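Long-range contacts in carbonic anhydrase (Coccomyxa sp. PA, PDB 3UCJ), which probably catalyses the reversible hydration of carbon dioxide to hydrogencarbonate at a zinc ion, and is held here in complex with the sulfonamide inhibitor acetazolamide: residues G36-E41 / E64-R69; I95-V100 / P180-G185; C106-A111 / L125-V130. One frame throughout, in Å; residues are numbered along the deposited sequence.

Interaction 1: G36-E41 / E64-R69. With AZM (5-acetamido-1,3,4-thiadiazole-2-sulfonamide), chain I.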
loop_
_atom_site.group_PDB
_atom_site.type_symbol
_atom_site.label_atom_id
_atom_site.label_comp_id
_atom_site.label_asym_id
_atom_site.label_seq_id
_atom_site.Cartn_x
_atom_site.Cartn_y
_atom_site.Cartn_z
ATOM N N GLY A 36 8.353 -1.713 31.302
ATOM C CA GLY A 36 8.934 -0.570 30.559
ATOM C C GLY A 36 9.867 -0.850 29.384
ATOM O O GLY A 36 10.529 0.071 28.864
ATOM N N SER A 37 9.978 -2.125 28.996
ATOM C CA SER A 37 10.804 -2.530 27.843
ATOM C C SER A 37 10.364 -3.912 27.371
ATOM O O SER A 37 9.554 -4.609 28.034
ATOM C CB SER A 37 12.332 -2.667 28.195
ATOM O OG SER A 37 12.349 -3.613 29.242
ATOM N N GLN A 38 10.839 -4.301 26.180
ATOM C CA GLN A 38 10.605 -5.717 25.728
ATOM C C GLN A 38 11.892 -6.178 25.095
ATOM O O GLN A 38 12.622 -5.402 24.454
ATOM C CB GLN A 38 9.437 -5.854 24.655
ATOM C CG GLN A 38 9.805 -5.037 23.360
ATOM C CD GLN A 38 8.571 -5.031 22.306
ATOM O OE1 GLN A 38 7.933 -6.098 22.085
ATOM N NE2 GLN A 38 8.332 -3.911 21.681
ATOM N N ALA A 39 12.105 -7.474 25.181
ATOM C CA ALA A 39 13.259 -8.073 24.523
ATOM C C ALA A 39 12.931 -9.498 24.038
ATOM O O ALA A 39 13.515 -10.537 24.478
ATOM C CB ALA A 39 14.545 -8.042 25.517
ATOM N N PRO A 40 11.970 -9.607 23.057
ATOM C CA PRO A 40 11.559 -10.890 22.515
ATOM C C PRO A 40 12.671 -11.430 21.669
ATOM O O PRO A 40 13.373 -10.656 20.998
ATOM C CB PRO A 40 10.319 -10.472 21.597
ATOM C CG PRO A 40 10.699 -9.112 21.139
ATOM C CD PRO A 40 11.120 -8.516 22.529
ATOM N N GLU A 41 12.798 -12.761 21.644
ATOM C CA GLU A 41 13.718 -13.358 20.727
ATOM C C GLU A 41 13.078 -13.762 19.385
ATOM O O GLU A 41 13.804 -14.120 18.487
ATOM C CB GLU A 41 14.360 -14.608 21.346
ATOM C CG GLU A 41 15.334 -14.145 22.466
ATOM C CD GLU A 41 16.111 -15.301 23.031
ATOM O OE1 GLU A 41 17.351 -15.097 23.222
ATOM O OE2 GLU A 41 15.468 -16.377 23.245
ATOM N N GLU A 64 7.881 -12.384 24.865
ATOM C CA GLU A 64 8.643 -13.374 24.109
ATOM C C GLU A 64 8.458 -13.408 22.588
ATOM O O GLU A 64 9.378 -13.828 21.865
ATOM C CB GLU A 64 8.288 -14.763 24.619
ATOM C CG GLU A 64 8.669 -14.955 26.103
ATOM C CD GLU A 64 8.606 -16.435 26.435
ATOM O OE1 GLU A 64 7.867 -16.812 27.336
ATOM O OE2 GLU A 64 9.269 -17.235 25.723
ATOM N N VAL A 65 7.287 -13.044 22.100
ATOM C CA VAL A 65 7.062 -13.100 20.678
ATOM C C VAL A 65 6.289 -11.891 20.154
ATOM O O VAL A 65 5.189 -11.646 20.554
ATOM C CB VAL A 65 6.432 -14.447 20.266
ATOM C CG1 VAL A 65 5.132 -14.623 20.909
ATOM C CG2 VAL A 65 6.287 -14.551 18.780
ATOM N N PHE A 66 6.946 -11.163 19.274
ATOM C CA PHE A 66 6.415 -10.029 18.558
ATOM C C PHE A 66 5.605 -10.603 17.397
ATOM O O PHE A 66 6.039 -11.513 16.773
ATOM C CB PHE A 66 7.574 -9.225 18.029
ATOM C CG PHE A 66 7.268 -7.800 17.696
ATOM C CD1 PHE A 66 7.541 -6.796 18.582
ATOM C CD2 PHE A 66 6.800 -7.462 16.471
ATOM C CE1 PHE A 66 7.332 -5.516 18.266
ATOM C CE2 PHE A 66 6.576 -6.179 16.156
ATOM C CZ PHE A 66 6.843 -5.194 17.045
ATOM N N VAL A 67 4.443 -10.037 17.115
ATOM C CA VAL A 67 3.503 -10.649 16.200
ATOM C C VAL A 67 2.930 -9.768 15.079
ATOM O O VAL A 67 2.451 -8.719 15.328
ATOM C CB VAL A 67 2.341 -11.244 16.977
ATOM C CG1 VAL A 67 1.297 -11.732 16.057
ATOM C CG2 VAL A 67 2.822 -12.348 17.884
ATOM N N GLN A 68 3.030 -10.253 13.855
ATOM C CA GLN A 68 2.263 -9.774 12.726
ATOM C C GLN A 68 1.242 -10.841 12.336
ATOM O O GLN A 68 1.600 -11.958 12.160
ATOM C CB GLN A 68 3.170 -9.460 11.552
ATOM C CG GLN A 68 2.563 -9.604 10.188
ATOM C CD GLN A 68 1.753 -8.413 9.724
ATOM O OE1 GLN A 68 1.186 -8.444 8.678
ATOM N NE2 GLN A 68 1.741 -7.380 10.487
ATOM N N ARG A 69 -0.021 -10.469 12.194
ATOM C CA ARG A 69 -0.986 -11.490 11.758
ATOM C C ARG A 69 -1.866 -10.792 10.721
ATOM O O ARG A 69 -2.286 -9.676 10.934
ATOM C CB ARG A 69 -1.872 -11.933 12.947
ATOM C CG ARG A 69 -1.117 -13.023 13.788
ATOM C CD ARG A 69 -1.987 -13.314 15.012
ATOM N NE ARG A 69 -3.256 -14.024 14.679
ATOM C CZ ARG A 69 -4.087 -14.506 15.586
ATOM N NH1 ARG A 69 -3.864 -14.355 16.916
ATOM N NH2 ARG A 69 -5.176 -15.077 15.178
HETATM C C1 AZM I . 7.109 -0.512 19.074
HETATM C C2 AZM I . 8.782 1.010 18.209
HETATM C C3 AZM I . 9.283 2.391 16.357
HETATM C C4 AZM I . 10.256 3.240 15.589
HETATM N N1 AZM I . 5.111 -1.172 20.764
HETATM N N2 AZM I . 8.981 0.751 19.485
HETATM N N3 AZM I . 8.012 -0.219 20.049
HETATM N N4 AZM I . 9.571 1.952 17.591
HETATM O O1 AZM I . 6.515 -2.893 19.677
HETATM O O2 AZM I . 5.139 -1.397 18.167
HETATM O O3 AZM I . 8.199 2.129 15.828
HETATM S S1 AZM I . 5.862 -1.634 19.467
HETATM S S2 AZM I . 7.417 0.240 17.563
HETATM O O HOH W 1 11.616 -14.652 23.189
#
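Polar contacts, packing and a water bridge join the loop 36-41 to the start of strand 65-70, with no direct hydrogen bond between the two. The polar part belongs to Gln38. Its CG occupies the crowded position between the backbone N and the carbonyl carbon (chi1 62°), and the chain then runs out extended, carrying the amide to the rim of the Phe66 ring. Gln38 NE2 donates to the sulfonyl oxygen O1 of acetazolamide (AZM of chain I) at 2.9 Å, with an N-H...O angle of 152°. The other end of the amide, OE1, is hydrogen-bonded to Ser50 of the second subunit, so the group is gripped at both ends and its rotation is fixed. Phe66 CD1 lies 3.6 Å from Gln38 OE1, while Phe66 CE1 comes within 3.1 Å of AZM O1. Both oxygens sit at the ring edge, near its plane. The amide and ring planes differ by 33°, an oblique crossing.

Packing is carried by Pro40. Its CB rests in van der Waals contact with the backbone of Glu64, 3.5 Å from the carbonyl O of Glu64. The apolar pair is Pro40 CG with Phe66 CB, 4.4 Å apart.

A water supplies the remaining link, accepting from Glu41 N at 2.7 Å and donating to Glu64 O at 2.7 Å.

Strand 65-70 is outermost in the sheet within this chain, but the backbone of Val67 is hydrogen-bonded to the second subunit, which continues the pairing there. On the inner side, Phe66 makes backbone hydrogen bonds to Tyr42 and Tyr44 of strand 42-47. The Phe66 side chain also packs on Tyr88 and Thr89 of helix 80-92, so the loop that leads into strand 42-47 completes a pocket wall between sheet, helix and second subunit.

Interaction 2: I95-V100 / P180-G185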
loop_
_atom_site.group_PDB
_atom_site.type_symbol
_atom_site.label_atom_id
_atom_site.label_comp_id
_atom_site.label_asym_id
_atom_site.label_seq_id
_atom_site.Cartn_x
_atom_site.Cartn_y
_atom_site.Cartn_z
ATOM N N ILE A 95 15.837 -9.417 17.177
ATOM C CA ILE A 95 15.293 -10.705 17.479
ATOM C C ILE A 95 16.251 -11.682 16.775
ATOM O O ILE A 95 16.996 -11.281 15.835
ATOM C CB ILE A 95 13.848 -10.908 16.785
ATOM C CG1 ILE A 95 14.026 -10.495 15.320
ATOM C CG2 ILE A 95 12.782 -10.228 17.614
ATOM C CD1 ILE A 95 13.109 -11.368 14.398
ATOM N N LYS A 96 16.173 -12.950 17.167
ATOM C CA LYS A 96 17.012 -14.014 16.607
ATOM C C LYS A 96 16.338 -14.955 15.626
ATOM O O LYS A 96 17.041 -15.536 14.785
ATOM C CB LYS A 96 17.533 -14.882 17.793
ATOM C CG LYS A 96 18.454 -14.032 18.746
ATOM C CD LYS A 96 19.103 -14.969 19.819
ATOM C CE LYS A 96 19.953 -14.131 20.741
ATOM N NZ LYS A 96 20.053 -14.933 21.991
ATOM N N HIS A 97 15.021 -15.115 15.744
ATOM C CA HIS A 97 14.302 -16.144 14.983
ATOM C C HIS A 97 12.968 -15.538 14.412
ATOM O O HIS A 97 12.197 -14.936 15.168
ATOM C CB HIS A 97 13.899 -17.304 15.886
ATOM C CG HIS A 97 14.994 -17.776 16.805
ATOM N ND1 HIS A 97 16.210 -18.251 16.325
ATOM C CD2 HIS A 97 15.074 -17.812 18.171
ATOM C CE1 HIS A 97 16.978 -18.590 17.362
ATOM N NE2 HIS A 97 16.312 -18.355 18.489
ATOM N N ILE A 98 12.660 -15.888 13.174
ATOM C CA ILE A 98 11.362 -15.395 12.576
ATOM C C ILE A 98 10.597 -16.697 12.222
ATOM O O ILE A 98 11.128 -17.535 11.503
ATOM C CB ILE A 98 11.654 -14.635 11.325
ATOM C CG1 ILE A 98 12.407 -13.321 11.596
ATOM C CG2 ILE A 98 10.261 -14.319 10.665
ATOM C CD1 ILE A 98 13.038 -12.707 10.376
ATOM N N LEU A 99 9.415 -16.854 12.773
ATOM C CA LEU A 99 8.589 -18.009 12.549
ATOM C C LEU A 99 7.545 -17.572 11.495
ATOM O O LEU A 99 6.827 -16.603 11.742
ATOM C CB LEU A 99 7.865 -18.306 13.831
ATOM C CG LEU A 99 8.695 -18.571 15.131
ATOM C CD1 LEU A 99 7.788 -18.696 16.347
ATOM C CD2 LEU A 99 9.555 -19.834 14.828
ATOM N N VAL A 100 7.497 -18.256 10.344
ATOM C CA VAL A 100 6.488 -17.962 9.335
ATOM C C VAL A 100 5.568 -19.115 9.432
ATOM O O VAL A 100 5.930 -20.230 9.022
ATOM C CB VAL A 100 7.169 -17.894 7.945
ATOM C CG1 VAL A 100 6.095 -17.648 6.741
ATOM C CG2 VAL A 100 8.243 -16.815 7.949
ATOM N N PRO A 180 22.981 -12.527 13.477
ATOM C CA PRO A 180 22.425 -13.850 13.508
ATOM C C PRO A 180 20.893 -13.741 13.438
ATOM O O PRO A 180 20.238 -13.071 14.267
ATOM C CB PRO A 180 22.793 -14.414 14.878
ATOM C CG PRO A 180 23.752 -13.421 15.517
ATOM C CD PRO A 180 23.567 -12.117 14.792
ATOM N N LEU A 181 20.343 -14.466 12.490
ATOM C CA LEU A 181 18.872 -14.366 12.248
ATOM C C LEU A 181 18.499 -15.652 11.565
ATOM O O LEU A 181 19.004 -15.931 10.525
ATOM C CB LEU A 181 18.640 -13.122 11.359
ATOM C CG LEU A 181 17.114 -12.747 11.190
ATOM C CD1 LEU A 181 16.362 -12.608 12.494
ATOM C CD2 LEU A 181 17.181 -11.466 10.370
ATOM N N SER A 182 17.587 -16.411 12.130
ATOM C CA SER A 182 17.073 -17.581 11.470
ATOM C C SER A 182 15.561 -17.423 11.047
ATOM O O SER A 182 14.831 -16.694 11.689
ATOM C CB SER A 182 17.189 -18.773 12.405
ATOM O OG SER A 182 16.365 -18.692 13.543
ATOM N N VAL A 183 15.148 -18.202 10.050
ATOM C CA VAL A 183 13.764 -18.107 9.456
ATOM C C VAL A 183 13.271 -19.547 9.380
ATOM O O VAL A 183 14.049 -20.471 9.020
ATOM C CB VAL A 183 13.842 -17.454 8.095
ATOM C CG1 VAL A 183 12.373 -17.282 7.489
ATOM C CG2 VAL A 183 14.560 -16.062 8.184
ATOM N N HIS A 184 12.063 -19.756 9.880
ATOM C CA HIS A 184 11.411 -21.059 10.033
ATOM C C HIS A 184 10.087 -21.174 9.347
ATOM O O HIS A 184 9.178 -20.338 9.616
ATOM C CB HIS A 184 11.216 -21.308 11.512
ATOM C CG HIS A 184 12.482 -21.096 12.302
ATOM N ND1 HIS A 184 13.365 -22.124 12.587
ATOM C CD2 HIS A 184 13.067 -19.956 12.756
ATOM C CE1 HIS A 184 14.399 -21.642 13.255
ATOM N NE2 HIS A 184 14.257 -20.329 13.359
ATOM N N GLY A 185 9.945 -22.171 8.473
ATOM C CA GLY A 185 8.652 -22.447 7.912
ATOM C C GLY A 185 7.890 -23.445 8.729
ATOM O O GLY A 185 8.335 -24.604 8.837
HETATM O O HOH W 2 19.677 -11.139 15.816
#
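Ser182 OG is the best-held polar atom, gripped by two histidine nitrogens: His97 ND1 across the strands at 2.8 Å and His184 NE2 along its own strand at 2.7 Å. Its crowded position between the backbone N and the carbonyl carbon (chi1 67°) sets it between the rings. The hydroxyl meets the His97 ring at the edge, in plane, and Lys96 CB covers one face of that ring.

Strands 97-103 and 182-189 are parallel neighbours inside the mixed sheet, flanked by strands 42-47 and 194-202. The axes of their segments 97-100 and 182-185 are 4.7 Å apart and inclined by 19°. Four backbone hydrogen bonds tie them in the parallel pattern: Ser182 N to Lys96 O, Ile98 N to Ser182 O, His184 N to Ile98 O and, nearly straight at 2.8 Å and 170°, Val100 N to His184 O.

The other face of the sheet is hydrocarbon. The Ile98 and Leu181 side chains cross obliquely, CD1 to CD1 3.9 Å, while Val100 CG2 lies alongside Val183 CG1 at 4.2 Å. Val165 of helix 146-167 covers this face, whereas Leu9 of the second subunit packs on Leu99 and His184.

Because one serine hydroxyl has a single proton to give, at least one imidazole should donate to it. With His97 ND1 and His184 NE2 only 4.1 Å apart, simultaneous positive charge on both rings is probably disfavoured.

Interaction 3: C106-A111 / L125-V130. With ZN (zinc ion), chain C; AZM (5-acetamido-1,3,4-thiadiazole-2-sulfonamide), chain D.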
loop_
_atom_site.group_PDB
_atom_site.type_symbol
_atom_site.label_atom_id
_atom_site.label_comp_id
_atom_site.label_asym_id
_atom_site.label_seq_id
_atom_site.Cartn_x
_atom_site.Cartn_y
_atom_site.Cartn_z
ATOM N N CYS A 106 -7.070 -23.023 6.181
ATOM C CA CYS A 106 -6.906 -21.561 6.021
ATOM C C CYS A 106 -7.777 -21.172 4.857
ATOM O O CYS A 106 -7.453 -21.495 3.722
ATOM C CB CYS A 106 -5.432 -21.263 5.710
ATOM S SG CYS A 106 -5.249 -19.397 5.421
ATOM N N GLY A 107 -8.877 -20.536 5.169
ATOM C CA GLY A 107 -9.776 -20.025 4.201
ATOM C C GLY A 107 -9.167 -19.046 3.224
ATOM O O GLY A 107 -9.680 -18.930 2.091
ATOM N N ALA A 108 -8.076 -18.371 3.594
ATOM C CA ALA A 108 -7.479 -17.462 2.618
ATOM C C ALA A 108 -6.833 -18.280 1.543
ATOM O O ALA A 108 -6.853 -17.895 0.369
ATOM C CB ALA A 108 -6.369 -16.513 3.328
ATOM N N CYS A 109 -6.190 -19.406 1.917
ATOM C CA CYS A 109 -5.578 -20.253 0.927
ATOM C C CYS A 109 -6.622 -20.924 0.041
ATOM O O CYS A 109 -6.371 -21.123 -1.148
ATOM C CB CYS A 109 -4.728 -21.368 1.561
ATOM S SG CYS A 109 -3.157 -20.592 2.211
ATOM N N LYS A 110 -7.763 -21.266 0.610
ATOM C CA LYS A 110 -8.816 -21.893 -0.181
ATOM C C LYS A 110 -9.372 -20.886 -1.157
ATOM O O LYS A 110 -9.517 -21.223 -2.320
ATOM C CB LYS A 110 -9.938 -22.435 0.728
ATOM C CG LYS A 110 -11.142 -22.994 -0.106
ATOM C CD LYS A 110 -12.006 -23.893 0.779
ATOM C CE LYS A 110 -13.471 -24.031 0.255
ATOM N NZ LYS A 110 -14.200 -25.074 1.041
ATOM N N ALA A 111 -9.670 -19.654 -0.705
ATOM C CA ALA A 111 -10.159 -18.599 -1.595
ATOM C C ALA A 111 -9.122 -18.332 -2.715
ATOM O O ALA A 111 -9.489 -18.159 -3.867
ATOM C CB ALA A 111 -10.475 -17.321 -0.791
ATOM N N LEU A 125 -8.385 -8.534 -3.441
ATOM C CA LEU A 125 -7.093 -7.840 -3.843
ATOM C C LEU A 125 -5.967 -8.413 -2.985
ATOM O O LEU A 125 -4.930 -8.829 -3.494
ATOM C CB LEU A 125 -7.136 -6.312 -3.612
ATOM C CG LEU A 125 -8.301 -5.532 -4.315
ATOM C CD1 LEU A 125 -8.239 -3.998 -4.016
ATOM C CD2 LEU A 125 -8.178 -5.836 -5.790
ATOM N N TRP A 126 -6.227 -8.450 -1.682
ATOM C CA TRP A 126 -5.203 -8.947 -0.733
ATOM C C TRP A 126 -4.622 -10.287 -1.039
ATOM O O TRP A 126 -3.404 -10.531 -0.914
ATOM C CB TRP A 126 -5.766 -8.829 0.725
ATOM C CG TRP A 126 -4.774 -9.274 1.765
ATOM C CD1 TRP A 126 -4.770 -10.475 2.420
ATOM C CD2 TRP A 126 -3.546 -8.587 2.156
ATOM N NE1 TRP A 126 -3.665 -10.543 3.232
ATOM C CE2 TRP A 126 -2.890 -9.420 3.081
ATOM C CE3 TRP A 126 -2.949 -7.334 1.815
ATOM C CZ2 TRP A 126 -1.654 -9.076 3.708
ATOM C CZ3 TRP A 126 -1.653 -7.012 2.420
ATOM C CH2 TRP A 126 -1.051 -7.900 3.370
ATOM N N ILE A 127 -5.495 -11.278 -1.344
ATOM C CA ILE A 127 -4.976 -12.582 -1.574
ATOM C C ILE A 127 -4.430 -12.812 -2.964
ATOM O O ILE A 127 -4.087 -13.955 -3.306
ATOM C CB ILE A 127 -6.152 -13.685 -1.235
ATOM C CG1 ILE A 127 -7.264 -13.490 -2.289
ATOM C CG2 ILE A 127 -6.577 -13.475 0.231
ATOM C CD1 ILE A 127 -8.345 -14.708 -2.174
ATOM N N SER A 128 -4.165 -11.750 -3.739
ATOM C CA SER A 128 -3.513 -11.909 -5.018
ATOM C C SER A 128 -2.195 -12.671 -4.844
ATOM O O SER A 128 -1.811 -13.474 -5.699
ATOM C CB SER A 128 -3.243 -10.541 -5.759
ATOM O OG SER A 128 -4.471 -9.831 -5.949
ATOM N N ASP A 129 -1.518 -12.489 -3.683
ATOM C CA ASP A 129 -0.237 -13.167 -3.554
ATOM C C ASP A 129 -0.455 -14.683 -3.594
ATOM O O ASP A 129 0.475 -15.426 -4.043
ATOM C CB ASP A 129 0.468 -12.893 -2.159
ATOM C CG ASP A 129 0.695 -11.375 -1.863
ATOM O OD1 ASP A 129 1.497 -11.058 -0.940
ATOM O OD2 ASP A 129 -0.027 -10.494 -2.356
ATOM N N VAL A 130 -1.517 -15.103 -2.927
ATOM C CA VAL A 130 -1.812 -16.576 -2.903
ATOM C C VAL A 130 -2.005 -17.077 -4.378
ATOM O O VAL A 130 -1.420 -18.111 -4.761
ATOM C CB VAL A 130 -3.018 -16.887 -2.071
ATOM C CG1 VAL A 130 -3.202 -18.473 -2.077
ATOM C CG2 VAL A 130 -2.787 -16.411 -0.600
HETATM ZN ZN ZN C . -5.870 -18.473 7.565
HETATM C C1 AZM D . -9.807 -16.925 6.154
HETATM C C2 AZM D . -11.095 -16.436 4.169
HETATM C C3 AZM D . -11.242 -15.109 2.192
HETATM C C4 AZM D . -12.153 -14.534 1.123
HETATM N N1 AZM D . -7.796 -18.247 7.534
HETATM N N2 AZM D . -11.526 -17.555 4.843
HETATM N N3 AZM D . -10.749 -17.865 6.078
HETATM N N4 AZM D . -11.687 -16.145 2.907
HETATM O O1 AZM D . -9.244 -16.556 8.678
HETATM O O2 AZM D . -7.689 -15.967 6.933
HETATM O O3 AZM D . -10.100 -14.638 2.440
HETATM S S1 AZM D . -8.685 -16.940 7.491
HETATM S S2 AZM D . -9.797 -15.637 4.927
#
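The CB of Ile127 is directed toward helix 107-114 from the junction between helices 122-126 and 128-135. Its CG1 takes the crowded position between the backbone N and the carbonyl carbon (chi1 67°), which sends CD1 to Ala111 CB at 3.6 Å, while the CG2 branch faces Ala108 CB at 4.3 Å. One branch thus meets each of two alanines set three residues apart on the helix. Val130, one turn further on, brings CG1 to the backbone, 4.2 Å from Cys109 CA. The side chains that meet are apolar, and the two segments share no hydrogen bond.

The same alanine methyls also touch the inhibitor, AZM of chain D. Ala111 CB is 3.8 Å from its acetamide methyl, AZM C4. Ala108 CB is 3.9 Å from its thiadiazole sulfur, AZM S2. Contacts from Ile127 therefore back the residues that line the ligand.

At the helix start, Cys106 holds SG anti to the backbone N (chi1 177°) and binds zinc at 2.4 Å, while it also accepts a weak N-cap bond from Cys109 N. The sulfonamide N1 of AZM coordinates the metal at 1.9 Å, and Cys47 and His103 complete the shell: the Cys-His-Cys zinc site of beta-class carbonic anhydrases, with the inhibitor nitrogen as fourth ligand.

Interaction 2 is the buried beta pairing within the sheet, interaction 3 a buried helix contact beside the zinc, and interaction 1 a partly buried loop contact at the outermost strand within this chain. Interactions 1 and 2 touch and share the sheet: Glu41 OE1 forms a salt bridge with Lys96 NZ at 3.0 Å. Interaction 3 lies across the chain's centre from both, its 106-111 half on the helix that follows strand 97-103. Backbone hydrogen bonds dominate interaction 2, apolar contacts make interaction 3, and ligand and water links shape interaction 1. Interactions 1 and 3 each meet an inhibitor molecule; the one at 106-111 also accepts a hydrogen bond from Gln38 of the second subunit.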